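Local coordinates for protein transketolase (Campylobacter jejuni, PDB 3L84) that belongs to the transketolase family of thiamine diphosphate-binding enzymes, with two domains of the cofactor-binding type and a C-terminal domain, in a two-chain assembly, at residues C561-L564 / F565-Q568. Sequence-based numbering, arbitrary orientation.
Sequences CFEL and FEKQ
Glu566 reaches back one turn along the short helix 562-566 to bring its carboxylate obliquely up to the ring of Phe562. Its CB sits 3.5 Å from Glu563 O, and CG packs against Phe562 O, 3.4 Å away. That same oxygen accepts the backbone hydrogen bond from Glu566 N. Beyond CG the chain runs extended (chi2 -178°), which carries CD to 3.3 Å from Phe562 CE2. There OE1 lies 3.4 Å from Phe562 CD2, with the carboxylate and ring planes turned 57° apart, while OE2 forms a salt bridge with Lys594. Phe562 holds its ring on this side with CG anti to its backbone N (chi1 -176°). Phe595 meets the Phe562 ring edge-to-face, and Asn590 of the second subunit packs on both side chains.

Cys561 is the N-cap, just before the helix, and its SG takes a weak capping bond from Leu564 N at 3.6 Å. Phe565 N returns to Cys561 O, and Lys567 N then closes a tighter, three-residue turn on Leu564 O. Following strand 554-558 of the C-terminal domain, this single turn brings an acid against an aromatic ring; Lys594 probably offsets the carboxylate's charge and helps fix its rotation beside the subunit interface.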
loop_
_atom_site.group_PDB
_atom_site.type_symbol
_atom_site.label_atom_id
_atom_site.label_comp_id
_atom_site.label_asym_id
_atom_site.label_seq_id
_atom_site.Cartn_x
_atom_site.Cartn_y
_atom_site.Cartn_z
ATOM N N CYS A 561 7.386 3.745 22.983
ATOM C CA CYS A 561 6.342 4.405 22.203
ATOM C C CYS A 561 6.593 5.909 22.083
ATOM O O CYS A 561 6.351 6.680 23.005
ATOM C CB CYS A 561 4.966 4.094 22.776
ATOM S SG CYS A 561 3.640 4.795 21.761
ATOM N N PHE A 562 7.036 6.332 20.910
ATOM C CA PHE A 562 7.298 7.763 20.590
ATOM C C PHE A 562 6.052 8.622 20.817
ATOM O O PHE A 562 6.148 9.703 21.428
ATOM C CB PHE A 562 7.785 7.827 19.131
ATOM C CG PHE A 562 8.211 9.186 18.626
ATOM C CD1 PHE A 562 9.544 9.518 18.547
ATOM C CD2 PHE A 562 7.301 10.072 18.156
ATOM C CE1 PHE A 562 9.940 10.751 18.028
ATOM C CE2 PHE A 562 7.713 11.326 17.648
ATOM C CZ PHE A 562 9.022 11.644 17.623
ATOM N N GLU A 563 4.896 8.163 20.355
ATOM C CA GLU A 563 3.673 8.965 20.445
ATOM C C GLU A 563 3.281 9.247 21.890
ATOM O O GLU A 563 2.834 10.344 22.217
ATOM C CB GLU A 563 2.523 8.284 19.720
ATOM C CG GLU A 563 2.790 8.106 18.248
ATOM C CD GLU A 563 3.365 6.746 17.825
ATOM O OE1 GLU A 563 3.984 6.028 18.654
ATOM O OE2 GLU A 563 3.088 6.350 16.671
ATOM N N LEU A 564 3.448 8.266 22.775
ATOM C CA LEU A 564 3.162 8.507 24.174
ATOM C C LEU A 564 4.168 9.443 24.784
ATOM O O LEU A 564 3.804 10.276 25.615
ATOM C CB LEU A 564 3.106 7.206 24.996
ATOM C CG LEU A 564 1.934 6.301 24.727
ATOM C CD1 LEU A 564 2.096 4.989 25.522
ATOM C CD2 LEU A 564 0.631 6.986 25.032
ATOM N N PHE A 565 5.426 9.348 24.387
ATOM C CA PHE A 565 6.443 10.252 24.915
ATOM C C PHE A 565 6.129 11.710 24.570
ATOM O O PHE A 565 6.348 12.631 25.375
ATOM C CB PHE A 565 7.858 9.833 24.462
ATOM C CG PHE A 565 8.965 10.537 25.156
ATOM C CD1 PHE A 565 8.909 10.849 26.510
ATOM C CD2 PHE A 565 10.133 10.810 24.459
ATOM C CE1 PHE A 565 9.962 11.484 27.128
ATOM C CE2 PHE A 565 11.200 11.420 25.093
ATOM C CZ PHE A 565 11.126 11.769 26.422
ATOM N N GLU A 566 5.621 11.933 23.362
ATOM C CA GLU A 566 5.224 13.263 22.898
ATOM C C GLU A 566 4.161 13.898 23.802
ATOM O O GLU A 566 4.023 15.121 23.801
ATOM C CB GLU A 566 4.694 13.227 21.461
ATOM C CG GLU A 566 5.708 12.880 20.416
ATOM C CD GLU A 566 5.124 12.915 19.025
ATOM O OE1 GLU A 566 4.445 11.935 18.601
ATOM O OE2 GLU A 566 5.329 13.927 18.320
ATOM N N LYS A 567 3.370 13.086 24.515
ATOM C CA LYS A 567 2.292 13.590 25.379
ATOM C C LYS A 567 2.766 13.937 26.786
ATOM O O LYS A 567 1.981 14.478 27.571
ATOM C CB LYS A 567 1.173 12.569 25.525
ATOM C CG LYS A 567 0.534 12.160 24.242
ATOM C CD LYS A 567 -0.643 11.186 24.420
ATOM C CE LYS A 567 -1.870 11.845 25.084
ATOM N NZ LYS A 567 -2.366 13.127 24.431
ATOM N N GLN A 568 4.012 13.643 27.141
ATOM C CA GLN A 568 4.460 13.836 28.523
ATOM C C GLN A 568 4.740 15.292 28.807
ATOM O O GLN A 568 4.992 16.068 27.878
ATOM C CB GLN A 568 5.707 12.990 28.794
ATOM C CG GLN A 568 5.516 11.497 28.551
ATOM C CD GLN A 568 4.285 10.959 29.196
ATOM O OE1 GLN A 568 3.367 10.450 28.502
ATOM N NE2 GLN A 568 4.225 11.067 30.508
#